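Local coordinates for protein carbohydrate deacetylase Agd3 (Neosartorya fumigata, PDB 6NWZ) that acts as a metal-binding carbohydrate deacetylase, probably removing N-acetyl groups from the exopolysaccharide galactosaminogalactan, a step required for fungal biofilm formation, at residues Ser39-Leu44 and Tyr51-Val56; Gly75-Ala80 and Asn103-Tyr108; Asp262-Asn267 and Thr506-Ile511; Gly308-Ser313 and Thr356-Thr361; Arg495-Cys500 and Asp512-Ala517. All coordinates share one frame; numbering follows the deposited sequence.

Contact 1: residues Ser39-Leu44 and Tyr51-Val56; sequences SATSGL and YTTLLV
Side-chain packing of T41 and L44 against Y51 joins helix 34-47 to strand 51-55 in the CBM87 region, with no hydrogen bond between the two segments. The short axes are nearly antiparallel (169°) and pass 9.8 Å apart, so the gap is filled by side chains. Y51 does most of the bridging. Its chi1 of 61° sets CG between the backbone N and the carbonyl carbon, and the ring then rises toward the helix. T41 CG2 meets it obliquely, 3.5 Å from Y51 CE1, the two side chains crossing at about a right angle. One turn later, L44 CD1 lies 3.7 Å from Y51 CB, while L44 CB approaches the ring from near CD2. T53 OG1 lies in the plane of the Y51 ring at its edge, and also reaches T41 CG2 at 3.7 Å. The T41 hydroxyl serves the helix itself, bonding to the carbonyl of A37, which leaves the methyl for the strand. Beyond the pair, L44 touches I27 and V29 of strand 22-31, with which strand 51-55 runs parallel. Strand 22-31, helix 34-47 and strand 51-55 in succession make a beta-alpha-beta crossover, and this contact packs its helix against its second strand.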
# COMPACT_ATOMS: atom_id res chain seq x y z
N SER A 39 2.71 16.26 3.55
CA SER A 39 3.84 15.42 3.94
C SER A 39 3.74 14.96 5.39
O SER A 39 4.49 14.06 5.78
CB SER A 39 5.16 16.16 3.71
OG SER A 39 5.39 16.36 2.32
N ALA A 40 2.84 15.55 6.18
CA ALA A 40 2.56 15.09 7.53
C ALA A 40 1.24 14.37 7.66
O ALA A 40 1.13 13.44 8.47
CB ALA A 40 2.58 16.27 8.51
N THR A 41 0.22 14.77 6.90
CA THR A 41 -1.10 14.16 7.04
C THR A 41 -1.21 12.83 6.31
O THR A 41 -2.01 11.97 6.70
CB THR A 41 -2.18 15.12 6.52
OG1 THR A 41 -1.91 15.45 5.16
CG2 THR A 41 -2.19 16.40 7.35
N SER A 42 -0.41 12.63 5.25
CA SER A 42 -0.46 11.37 4.52
C SER A 42 -0.08 10.19 5.41
O SER A 42 -0.71 9.12 5.34
CB SER A 42 0.45 11.43 3.29
OG SER A 42 1.81 11.59 3.66
N GLY A 43 0.93 10.37 6.26
CA GLY A 43 1.32 9.29 7.16
C GLY A 43 0.28 9.04 8.23
O GLY A 43 -0.03 7.88 8.54
N LEU A 44 -0.26 10.10 8.82
CA LEU A 44 -1.32 9.94 9.81
C LEU A 44 -2.55 9.30 9.17
O LEU A 44 -3.19 8.44 9.78
CB LEU A 44 -1.66 11.29 10.44
CG LEU A 44 -0.52 12.00 11.16
CD1 LEU A 44 -0.94 13.41 11.51
CD2 LEU A 44 -0.10 11.25 12.41
N TYR A 51 -6.46 13.60 12.97
CA TYR A 51 -5.61 14.78 12.95
C TYR A 51 -6.43 16.00 12.55
O TYR A 51 -7.49 15.88 11.93
CB TYR A 51 -4.42 14.61 11.99
CG TYR A 51 -4.83 14.40 10.55
CD1 TYR A 51 -5.01 15.48 9.69
CD2 TYR A 51 -5.02 13.12 10.05
CE1 TYR A 51 -5.38 15.29 8.38
CE2 TYR A 51 -5.40 12.93 8.73
CZ TYR A 51 -5.57 14.01 7.90
OH TYR A 51 -5.94 13.82 6.59
N THR A 52 -5.91 17.17 12.90
CA THR A 52 -6.49 18.45 12.51
C THR A 52 -5.42 19.28 11.82
O THR A 52 -4.29 19.36 12.31
CB THR A 52 -7.05 19.20 13.72
OG1 THR A 52 -8.02 18.39 14.39
CG2 THR A 52 -7.70 20.50 13.30
N THR A 53 -5.77 19.89 10.69
CA THR A 53 -4.82 20.67 9.91
C THR A 53 -5.06 22.16 10.12
O THR A 53 -6.18 22.64 9.95
CB THR A 53 -4.93 20.33 8.42
OG1 THR A 53 -4.67 18.94 8.22
CG2 THR A 53 -3.92 21.13 7.62
N LEU A 54 -4.00 22.87 10.50
CA LEU A 54 -4.04 24.32 10.68
C LEU A 54 -3.08 24.95 9.68
O LEU A 54 -1.86 24.75 9.77
CB LEU A 54 -3.66 24.71 12.11
CG LEU A 54 -3.40 26.20 12.37
CD1 LEU A 54 -4.67 27.01 12.19
CD2 LEU A 54 -2.82 26.41 13.75
N LEU A 55 -3.61 25.70 8.73
CA LEU A 55 -2.80 26.36 7.71
C LEU A 55 -2.52 27.79 8.14
O LEU A 55 -3.45 28.53 8.49
CB LEU A 55 -3.49 26.32 6.35
CG LEU A 55 -3.71 24.92 5.76
CD1 LEU A 55 -4.08 25.01 4.29
CD2 LEU A 55 -2.49 24.04 5.95
N VAL A 56 -1.25 28.17 8.11
CA VAL A 56 -0.81 29.48 8.59
C VAL A 56 -0.34 30.28 7.38
O VAL A 56 0.75 30.02 6.85
CB VAL A 56 0.30 29.35 9.63
CG1 VAL A 56 0.59 30.71 10.26
CG2 VAL A 56 -0.08 28.33 10.70

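Contact 2: residues Gly75-Ala80 and Asn103-Tyr108; sequences GGIVVA and NQLYAY
The ring of Y108 receives I77 at its edge: the methyl CD1 of I77 sits near the ring plane, 4.2 Å from Y108 CD2. The ring of Y112, one helical turn further on, also meets that of Y108, the two planes inclined at about 35°. The phenol oxygen is tied down by a hydrogen bond to the carbonyl of Y74, just before the strand, so the ring is held at its outer end as well as at its root. A chi1 of 179° carries the Y108 ring away from the helix backbone and toward strand 76-80.

The second contact is aliphatic. I77 CD1 lies 4.2 Å from L105 CD2, so a single methyl is shared between L105 and Y108, residues three apart on helix 99-112. An extended chi2 of 164° sends that methyl out from the strand.

Neighbouring strand residues show how the layers are arranged. I77 also touches I30 and M116 of the flanking strands 22-31 and 115-119, whereas V78, next along the strand, meets W233 and L237 of helix 224-237. Successive side chains thus serve different helices. All three touching residues are buried. This is the packing of an alpha/beta layer: a helix laid on the face of parallel strands, with strand 76-80 hydrogen-bonded between strands 22-31 and 115-119.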
# COMPACT_ATOMS: atom_id res chain seq x y z
N GLY A 75 -3.02 15.49 21.16
CA GLY A 75 -2.02 14.56 21.65
C GLY A 75 -0.66 14.73 21.04
O GLY A 75 0.30 14.08 21.46
N GLY A 76 -0.54 15.61 20.05
CA GLY A 76 0.73 15.85 19.40
C GLY A 76 0.62 17.03 18.47
O GLY A 76 -0.48 17.43 18.07
N ILE A 77 1.77 17.60 18.15
CA ILE A 77 1.86 18.75 17.27
C ILE A 77 2.95 18.49 16.24
O ILE A 77 4.05 18.05 16.60
CB ILE A 77 2.14 20.05 18.04
CG1 ILE A 77 1.18 20.19 19.22
CG2 ILE A 77 2.02 21.24 17.11
CD1 ILE A 77 1.60 21.22 20.26
N VAL A 78 2.65 18.74 14.97
CA VAL A 78 3.61 18.63 13.88
C VAL A 78 3.64 19.95 13.14
O VAL A 78 2.59 20.47 12.75
CB VAL A 78 3.25 17.48 12.92
CG1 VAL A 78 4.47 17.09 12.09
CG2 VAL A 78 2.69 16.29 13.67
N VAL A 79 4.84 20.50 12.97
CA VAL A 79 5.02 21.78 12.29
C VAL A 79 6.05 21.60 11.19
O VAL A 79 7.14 21.09 11.43
CB VAL A 79 5.48 22.88 13.26
CG1 VAL A 79 5.31 24.25 12.61
CG2 VAL A 79 4.71 22.79 14.58
N ALA A 80 5.69 22.03 9.98
CA ALA A 80 6.55 21.88 8.81
C ALA A 80 7.21 23.21 8.49
O ALA A 80 6.53 24.21 8.26
CB ALA A 80 5.74 21.38 7.62
N ASN A 103 4.94 30.21 22.33
CA ASN A 103 5.01 29.96 23.76
C ASN A 103 3.75 29.27 24.27
O ASN A 103 3.84 28.45 25.20
CB ASN A 103 5.25 31.27 24.52
CG ASN A 103 6.67 31.79 24.34
OD1 ASN A 103 7.60 31.02 24.12
ND2 ASN A 103 6.84 33.11 24.44
N GLN A 104 2.59 29.57 23.70
CA GLN A 104 1.39 28.82 24.03
C GLN A 104 1.56 27.34 23.70
O GLN A 104 1.16 26.47 24.47
CB GLN A 104 0.18 29.39 23.30
CG GLN A 104 -0.14 30.84 23.61
CD GLN A 104 -1.31 31.35 22.80
OE1 GLN A 104 -2.38 30.73 22.78
NE2 GLN A 104 -1.12 32.47 22.11
N LEU A 105 2.17 27.05 22.54
CA LEU A 105 2.40 25.66 22.17
C LEU A 105 3.38 24.99 23.12
O LEU A 105 3.17 23.85 23.54
CB LEU A 105 2.90 25.58 20.73
CG LEU A 105 1.94 26.09 19.65
CD1 LEU A 105 2.58 26.03 18.28
CD2 LEU A 105 0.64 25.29 19.67
N TYR A 106 4.46 25.69 23.49
CA TYR A 106 5.41 25.13 24.45
C TYR A 106 4.77 24.95 25.82
O TYR A 106 5.04 23.96 26.51
CB TYR A 106 6.65 26.02 24.56
CG TYR A 106 7.41 26.21 23.27
CD1 TYR A 106 7.34 25.28 22.24
CD2 TYR A 106 8.21 27.33 23.08
CE1 TYR A 106 8.03 25.46 21.06
CE2 TYR A 106 8.91 27.52 21.90
CZ TYR A 106 8.82 26.58 20.90
OH TYR A 106 9.52 26.76 19.73
N ALA A 107 3.92 25.90 26.23
CA ALA A 107 3.25 25.78 27.51
C ALA A 107 2.29 24.59 27.52
O ALA A 107 2.18 23.88 28.53
CB ALA A 107 2.49 27.07 27.83
N TYR A 108 1.60 24.36 26.40
CA TYR A 108 0.72 23.20 26.31
C TYR A 108 1.51 21.90 26.42
O TYR A 108 1.09 20.97 27.11
CB TYR A 108 -0.07 23.25 25.00
CG TYR A 108 -0.99 22.07 24.80
CD1 TYR A 108 -2.08 21.87 25.64
CD2 TYR A 108 -0.78 21.17 23.77
CE1 TYR A 108 -2.93 20.79 25.46
CE2 TYR A 108 -1.63 20.09 23.58
CZ TYR A 108 -2.70 19.90 24.43
OH TYR A 108 -3.55 18.83 24.25

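Contact 3: residues Asp262-Asn267 and Thr506-Ile511; sequences DIYYPN and TVQEWI
Y264 and E509 form a CH-pi contact between the loop following strand 261-262 and helix 503-513 in the deacetylase domain, whose largely parallel strands with surrounding helices are consistent with a beta/alpha-barrel type of fold. E509 CG stands over the centre of the Y264 ring, 3.8 Å from the centroid and 8° off the normal. The glutamate chain is extended beyond CG, and its carboxylate lies nearly parallel to the ring (2° between planes), so the whole side chain is laid along one face. E509 CB adds a contact of 3.6 Å to Y264 CE2. Beside this pair, Q508 CG approaches the Y265 ring obliquely, the nearest ring atom being CD1; the bend at chi2 of Q508 (57°) turns its amide back, and NE2 makes a weak hydrogen bond to D512.

Around them, C505 touches both tyrosines and Y497 touches E509. The E509 side chain is about 10 Å from that of the zinc ligand H546, which puts the contact in the neighbourhood of the zinc site, a shell or more away. At the far end of the first ring, Y264 OH is held by a hydrogen bond to D512 OD2.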
# COMPACT_ATOMS: atom_id res chain seq x y z
N ASP A 262 1.04 -13.08 -26.60
CA ASP A 262 2.07 -12.79 -27.59
C ASP A 262 3.21 -12.03 -26.93
O ASP A 262 3.00 -10.98 -26.31
CB ASP A 262 1.49 -11.98 -28.75
CG ASP A 262 0.34 -12.70 -29.46
OD1 ASP A 262 0.58 -13.77 -30.06
OD2 ASP A 262 -0.80 -12.20 -29.40
N ILE A 263 4.42 -12.54 -27.08
CA ILE A 263 5.60 -11.95 -26.47
C ILE A 263 6.03 -10.72 -27.26
O ILE A 263 5.83 -10.63 -28.48
CB ILE A 263 6.72 -13.00 -26.36
CG1 ILE A 263 6.23 -14.18 -25.51
CG2 ILE A 263 8.01 -12.41 -25.80
CD1 ILE A 263 5.67 -13.76 -24.16
N TYR A 264 6.63 -9.75 -26.57
CA TYR A 264 6.93 -8.44 -27.15
C TYR A 264 8.26 -8.41 -27.90
O TYR A 264 8.30 -8.03 -29.08
CB TYR A 264 6.91 -7.37 -26.06
CG TYR A 264 7.33 -6.01 -26.56
CD1 TYR A 264 6.43 -5.19 -27.24
CD2 TYR A 264 8.62 -5.53 -26.35
CE1 TYR A 264 6.81 -3.95 -27.69
CE2 TYR A 264 9.01 -4.29 -26.81
CZ TYR A 264 8.10 -3.50 -27.48
OH TYR A 264 8.47 -2.25 -27.93
N TYR A 265 9.37 -8.79 -27.24
CA TYR A 265 10.68 -8.55 -27.85
C TYR A 265 10.95 -9.50 -29.01
O TYR A 265 11.09 -9.03 -30.15
CB TYR A 265 11.79 -8.59 -26.79
CG TYR A 265 13.17 -8.46 -27.42
CD1 TYR A 265 13.53 -7.31 -28.12
CD2 TYR A 265 14.10 -9.49 -27.33
CE1 TYR A 265 14.77 -7.19 -28.70
CE2 TYR A 265 15.35 -9.38 -27.91
CZ TYR A 265 15.68 -8.22 -28.60
OH TYR A 265 16.91 -8.08 -29.19
N PRO A 266 11.03 -10.83 -28.81
CA PRO A 266 11.11 -11.70 -30.00
C PRO A 266 9.75 -11.72 -30.69
O PRO A 266 8.94 -12.62 -30.45
CB PRO A 266 11.50 -13.07 -29.43
CG PRO A 266 11.87 -12.82 -27.98
CD PRO A 266 11.04 -11.64 -27.58
N ASN A 267 9.50 -10.71 -31.51
CA ASN A 267 8.17 -10.52 -32.10
C ASN A 267 7.75 -11.77 -32.87
O ASN A 267 8.56 -12.44 -33.50
CB ASN A 267 8.17 -9.31 -33.03
CG ASN A 267 6.78 -8.98 -33.55
OD1 ASN A 267 5.78 -9.23 -32.88
ND2 ASN A 267 6.72 -8.42 -34.76
N THR A 506 11.26 -7.28 -20.99
CA THR A 506 10.80 -6.15 -20.18
C THR A 506 11.70 -4.94 -20.35
O THR A 506 11.21 -3.81 -20.49
CB THR A 506 10.71 -6.53 -18.70
OG1 THR A 506 11.78 -7.43 -18.37
CG2 THR A 506 9.37 -7.17 -18.39
N VAL A 507 13.02 -5.15 -20.33
CA VAL A 507 13.94 -4.03 -20.49
C VAL A 507 13.72 -3.34 -21.83
O VAL A 507 13.72 -2.11 -21.92
CB VAL A 507 15.39 -4.51 -20.32
CG1 VAL A 507 16.37 -3.39 -20.64
CG2 VAL A 507 15.62 -5.00 -18.90
N GLN A 508 13.49 -4.13 -22.89
CA GLN A 508 13.28 -3.55 -24.21
C GLN A 508 12.00 -2.71 -24.25
O GLN A 508 12.02 -1.56 -24.70
CB GLN A 508 13.22 -4.66 -25.26
CG GLN A 508 13.36 -4.14 -26.66
CD GLN A 508 14.64 -3.36 -26.84
OE1 GLN A 508 15.70 -3.78 -26.39
NE2 GLN A 508 14.54 -2.20 -27.49
N GLU A 509 10.89 -3.27 -23.77
CA GLU A 509 9.64 -2.53 -23.76
C GLU A 509 9.72 -1.32 -22.84
O GLU A 509 9.13 -0.27 -23.14
CB GLU A 509 8.49 -3.45 -23.34
CG GLU A 509 7.12 -2.95 -23.73
CD GLU A 509 6.05 -4.01 -23.54
OE1 GLU A 509 6.37 -5.06 -22.95
OE2 GLU A 509 4.91 -3.80 -23.98
N TRP A 510 10.44 -1.44 -21.73
CA TRP A 510 10.66 -0.29 -20.85
C TRP A 510 11.46 0.79 -21.57
O TRP A 510 11.17 1.99 -21.41
CB TRP A 510 11.38 -0.76 -19.59
CG TRP A 510 11.79 0.31 -18.62
CD1 TRP A 510 11.00 1.30 -18.11
CD2 TRP A 510 13.07 0.46 -18.01
NE1 TRP A 510 11.72 2.07 -17.22
CE2 TRP A 510 13.00 1.57 -17.14
CE3 TRP A 510 14.28 -0.24 -18.11
CZ2 TRP A 510 14.09 2.01 -16.40
CZ3 TRP A 510 15.35 0.19 -17.36
CH2 TRP A 510 15.25 1.30 -16.52
N ILE A 511 12.46 0.40 -22.35
CA ILE A 511 13.25 1.37 -23.10
C ILE A 511 12.40 2.02 -24.19
O ILE A 511 12.45 3.24 -24.39
CB ILE A 511 14.50 0.69 -23.69
CG1 ILE A 511 15.51 0.37 -22.58
CG2 ILE A 511 15.12 1.56 -24.76
CD1 ILE A 511 16.66 -0.48 -23.06

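Contact 4: residues Gly308-Ser313 and Thr356-Thr361; sequences GNIEQS and TTYDWT
The apolar part of the contact is I310 laid over the indole of W360. I310 CG2 is 3.6 Å from the centroid of the five-membered ring and 21° off its normal, a CH-pi approach over the face, displaced toward the rim. The residue faces the loop, and chi1 of -52° puts CG2 over the indole while the branch ending in CD1 reaches W360 CB at 3.9 Å and Y358 OH at the same distance of 3.9 Å.

Within the loop the aromatic faces have further neighbours. D359 OD1 lies over the opposite face of the W360 indole, 3.9 Å above its plane, and the rim of the indole in turn comes over one face of the Y358 ring.

Helix 306-313 follows directly on strand 300-304 of the mostly parallel sheet in the deacetylase domain, one of the helices that succeed a strand in a fold consistent with a beta/alpha-barrel type. Segment 356-361 returns to it after a long, mostly irregular excursion, leading into helix 362-366.

Polar bonds connect the aromatic groups to their surroundings, none crossing between the two segments. W360 NE1 bonds to the carbonyl of G326, with a weak second bond to that of C323, the disulfide partner of C364. Q416 accepts Y358 OH through OE1 and gives NE2 to the carbonyl of W360, tying both aromatic residues to helix 400-417.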
# COMPACT_ATOMS: atom_id res chain seq x y z
N GLY A 308 -9.18 -20.62 -22.00
CA GLY A 308 -7.84 -21.05 -22.34
C GLY A 308 -7.59 -22.51 -22.01
O GLY A 308 -6.74 -23.16 -22.63
N ASN A 309 -8.32 -23.05 -21.03
CA ASN A 309 -8.22 -24.47 -20.73
C ASN A 309 -8.91 -25.31 -21.80
O ASN A 309 -8.38 -26.34 -22.22
CB ASN A 309 -8.82 -24.75 -19.35
CG ASN A 309 -8.97 -26.23 -19.06
OD1 ASN A 309 -10.07 -26.71 -18.81
ND2 ASN A 309 -7.86 -26.95 -19.10
N ILE A 310 -10.08 -24.87 -22.27
CA ILE A 310 -10.79 -25.64 -23.29
C ILE A 310 -10.04 -25.58 -24.61
O ILE A 310 -9.97 -26.58 -25.34
CB ILE A 310 -12.24 -25.13 -23.43
CG1 ILE A 310 -12.93 -25.08 -22.07
CG2 ILE A 310 -13.02 -26.00 -24.41
CD1 ILE A 310 -13.09 -26.44 -21.41
N GLU A 311 -9.48 -24.42 -24.95
CA GLU A 311 -8.79 -24.28 -26.24
C GLU A 311 -7.53 -25.13 -26.28
O GLU A 311 -7.21 -25.73 -27.31
CB GLU A 311 -8.47 -22.82 -26.52
CG GLU A 311 -9.69 -21.95 -26.75
CD GLU A 311 -9.36 -20.64 -27.46
OE1 GLU A 311 -10.03 -20.33 -28.47
OE2 GLU A 311 -8.44 -19.94 -27.00
N GLN A 312 -6.81 -25.22 -25.16
CA GLN A 312 -5.63 -26.07 -25.11
C GLN A 312 -5.99 -27.54 -25.27
O GLN A 312 -5.35 -28.26 -26.04
CB GLN A 312 -4.87 -25.83 -23.81
CG GLN A 312 -3.70 -26.78 -23.59
CD GLN A 312 -2.65 -26.69 -24.68
OE1 GLN A 312 -1.99 -25.66 -24.83
NE2 GLN A 312 -2.49 -27.76 -25.45
N SER A 313 -7.03 -27.99 -24.56
CA SER A 313 -7.48 -29.37 -24.73
C SER A 313 -7.93 -29.64 -26.15
O SER A 313 -7.74 -30.75 -26.66
CB SER A 313 -8.61 -29.68 -23.75
OG SER A 313 -8.15 -29.64 -22.41
N THR A 356 -24.98 -21.99 -25.23
CA THR A 356 -25.70 -21.08 -24.35
C THR A 356 -25.36 -21.28 -22.88
O THR A 356 -25.62 -20.39 -22.07
CB THR A 356 -27.22 -21.23 -24.54
OG1 THR A 356 -27.63 -22.54 -24.16
CG2 THR A 356 -27.60 -20.99 -26.00
N THR A 357 -24.77 -22.42 -22.54
CA THR A 357 -24.42 -22.75 -21.17
C THR A 357 -23.13 -23.57 -21.20
O THR A 357 -22.88 -24.32 -22.14
CB THR A 357 -25.56 -23.52 -20.48
OG1 THR A 357 -26.66 -22.63 -20.25
CG2 THR A 357 -25.12 -24.12 -19.15
N TYR A 358 -22.29 -23.38 -20.18
CA TYR A 358 -21.09 -24.19 -20.04
C TYR A 358 -21.45 -25.67 -20.08
O TYR A 358 -22.20 -26.15 -19.22
CB TYR A 358 -20.36 -23.85 -18.74
CG TYR A 358 -19.04 -24.57 -18.60
CD1 TYR A 358 -18.97 -25.85 -18.07
CD2 TYR A 358 -17.85 -23.97 -19.02
CE1 TYR A 358 -17.76 -26.51 -17.95
CE2 TYR A 358 -16.64 -24.63 -18.91
CZ TYR A 358 -16.60 -25.90 -18.37
OH TYR A 358 -15.40 -26.57 -18.25
N ASP A 359 -20.92 -26.38 -21.08
CA ASP A 359 -21.32 -27.76 -21.32
C ASP A 359 -20.14 -28.65 -21.69
O ASP A 359 -20.30 -29.61 -22.44
CB ASP A 359 -22.38 -27.84 -22.43
CG ASP A 359 -21.96 -27.11 -23.70
OD1 ASP A 359 -20.75 -26.86 -23.89
OD2 ASP A 359 -22.86 -26.78 -24.51
N TRP A 360 -18.96 -28.35 -21.17
CA TRP A 360 -17.78 -29.14 -21.50
C TRP A 360 -17.55 -30.22 -20.46
O TRP A 360 -17.89 -30.07 -19.28
CB TRP A 360 -16.54 -28.24 -21.62
CG TRP A 360 -16.51 -27.46 -22.90
CD1 TRP A 360 -16.07 -27.90 -24.12
CD2 TRP A 360 -16.93 -26.11 -23.10
NE1 TRP A 360 -16.20 -26.91 -25.06
CE2 TRP A 360 -16.72 -25.79 -24.46
CE3 TRP A 360 -17.47 -25.13 -22.26
CZ2 TRP A 360 -17.03 -24.54 -24.99
CZ3 TRP A 360 -17.77 -23.88 -22.79
CH2 TRP A 360 -17.55 -23.60 -24.14
N THR A 361 -16.97 -31.33 -20.91
CA THR A 361 -16.75 -32.49 -20.06
C THR A 361 -15.58 -32.27 -19.11
O THR A 361 -14.64 -31.53 -19.41
CB THR A 361 -16.48 -33.73 -20.92
OG1 THR A 361 -17.45 -33.79 -21.97
CG2 THR A 361 -16.55 -35.00 -20.09

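Contact 5: residues Arg495-Cys500 and Asp512-Ala517; sequences RIYYNC and DTSAGA
With chi1 of -63° at Y497 and -51° at S514, the phenol and the serine hydroxyl each leave anti to their own carbonyl carbon and turn toward one another; OH and OG come to 3.7 Å, too long to count as a hydrogen bond. T513 is farther still, its OG1 standing 4.2 Å from Y497 OH. The contact is therefore a loose meeting of hydroxyl groups at the surface, where the C-terminal end of helix 503-513 passes the loop after strand 487-492 in the deacetylase domain. That loop makes a type I beta turn from Y497 to C500, closed by a weak bond in which C500 N approaches Y497 O at 3.3 Å.

Within the loop, R495 O lies over one face of the Y497 ring, toward the rim. N549 ND2 takes the Y497 carbonyl and, more weakly, that of C500, which fastens both ends of the turn. The C500-C505 disulfide ties the turn covalently to the start of helix 503-513, while at the other end of the helix the loop merely passes close by. The zinc site is in the neighbourhood: the Y497 side chain is about 7 Å from that of the ligand H546 and about 10 Å from the zinc ion.

On the helix side, T513 OG1 bonds back to the carbonyl of E509, a turn earlier. S514 OG donates to T513 O over 2.8 Å, reaching it from above the carbonyl plane, 50° out of it.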
# COMPACT_ATOMS: atom_id res chain seq x y z
N ARG A 495 6.84 -2.29 -14.19
CA ARG A 495 7.59 -2.40 -15.43
C ARG A 495 7.84 -3.85 -15.85
O ARG A 495 8.51 -4.09 -16.86
CB ARG A 495 8.92 -1.65 -15.31
CG ARG A 495 8.75 -0.15 -15.21
CD ARG A 495 9.97 0.53 -14.62
NE ARG A 495 9.73 1.96 -14.39
CZ ARG A 495 9.18 2.45 -13.29
NH1 ARG A 495 8.81 1.64 -12.30
NH2 ARG A 495 9.00 3.76 -13.17
N ILE A 496 7.32 -4.82 -15.08
CA ILE A 496 7.25 -6.20 -15.53
C ILE A 496 5.99 -6.31 -16.39
O ILE A 496 4.89 -6.51 -15.87
CB ILE A 496 7.22 -7.18 -14.34
CG1 ILE A 496 8.35 -6.87 -13.37
CG2 ILE A 496 7.31 -8.61 -14.83
CD1 ILE A 496 9.73 -6.96 -13.98
N TYR A 497 6.16 -6.17 -17.70
CA TYR A 497 5.02 -5.93 -18.58
C TYR A 497 4.27 -7.22 -18.90
O TYR A 497 4.80 -8.33 -18.81
CB TYR A 497 5.49 -5.25 -19.87
CG TYR A 497 6.10 -3.89 -19.64
CD1 TYR A 497 5.31 -2.81 -19.23
CD2 TYR A 497 7.46 -3.67 -19.81
CE1 TYR A 497 5.86 -1.56 -19.01
CE2 TYR A 497 8.02 -2.42 -19.59
CZ TYR A 497 7.22 -1.37 -19.19
OH TYR A 497 7.75 -0.12 -18.97
N TYR A 498 3.01 -7.04 -19.30
CA TYR A 498 2.08 -8.17 -19.42
C TYR A 498 2.48 -9.13 -20.53
O TYR A 498 2.12 -10.31 -20.48
CB TYR A 498 0.67 -7.65 -19.69
CG TYR A 498 0.38 -7.38 -21.15
CD1 TYR A 498 0.85 -6.23 -21.77
CD2 TYR A 498 -0.36 -8.28 -21.91
CE1 TYR A 498 0.59 -5.98 -23.12
CE2 TYR A 498 -0.62 -8.04 -23.25
CZ TYR A 498 -0.15 -6.89 -23.85
OH TYR A 498 -0.41 -6.64 -25.18
N ASN A 499 3.20 -8.66 -21.54
CA ASN A 499 3.52 -9.45 -22.72
C ASN A 499 5.01 -9.77 -22.77
O ASN A 499 5.61 -9.84 -23.85
CB ASN A 499 3.08 -8.73 -23.99
CG ASN A 499 3.66 -7.34 -24.11
OD1 ASN A 499 4.09 -6.74 -23.12
ND2 ASN A 499 3.68 -6.81 -25.33
N CYS A 500 5.62 -9.99 -21.60
CA CYS A 500 7.04 -10.27 -21.51
C CYS A 500 7.30 -11.49 -20.65
O CYS A 500 6.62 -11.71 -19.64
CB CYS A 500 7.79 -9.07 -20.95
SG CYS A 500 8.23 -7.88 -22.22
N ASP A 512 11.61 1.22 -24.90
CA ASP A 512 10.89 1.71 -26.07
C ASP A 512 9.72 2.62 -25.70
O ASP A 512 9.43 3.57 -26.42
CB ASP A 512 10.39 0.54 -26.92
CG ASP A 512 11.51 -0.36 -27.41
OD1 ASP A 512 12.69 -0.04 -27.16
OD2 ASP A 512 11.21 -1.40 -28.05
N THR A 513 9.04 2.34 -24.59
CA THR A 513 7.80 3.01 -24.26
C THR A 513 7.90 3.90 -23.02
O THR A 513 6.88 4.30 -22.47
CB THR A 513 6.68 1.99 -24.08
OG1 THR A 513 6.84 1.32 -22.82
CG2 THR A 513 6.72 0.96 -25.20
N SER A 514 9.12 4.21 -22.58
CA SER A 514 9.30 5.02 -21.38
C SER A 514 10.66 5.71 -21.45
O SER A 514 11.36 5.65 -22.47
CB SER A 514 9.18 4.17 -20.11
OG SER A 514 8.00 3.39 -20.12
N ALA A 515 11.06 6.35 -20.35
CA ALA A 515 12.40 6.90 -20.24
C ALA A 515 13.36 5.80 -19.81
O ALA A 515 14.38 6.07 -19.16
CB ALA A 515 12.43 8.06 -19.25
N GLY A 516 13.04 4.56 -20.17
CA GLY A 516 13.83 3.44 -19.70
C GLY A 516 15.23 3.45 -20.29
O GLY A 516 15.43 3.74 -21.47
N ALA A 517 16.20 3.11 -19.45
CA ALA A 517 17.59 3.05 -19.87
C ALA A 517 18.36 2.23 -18.84
O ALA A 517 18.31 2.54 -17.65
CB ALA A 517 18.19 4.45 -20.01

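Contacts 1 and 2 share the CBM87 region and reach the same sheet; they touch where A40 packs on V78. Contact 2 is fully buried and aliphatic-aromatic, while contact 1 is only partly buried and brings in one threonine methyl and one threonine hydroxyl. The other three lie in the deacetylase region. Contacts 3 and 5, 7 Å apart between centres, both use helix 503-513 and alternate along the chain; the first stacks a carboxylate on a ring, the second is a sparse surface meeting of hydroxyls. Contact 4 is buried and rests on an indole face. It lies within the chain loop closed by contact 3, about 31 Å from it centre to centre.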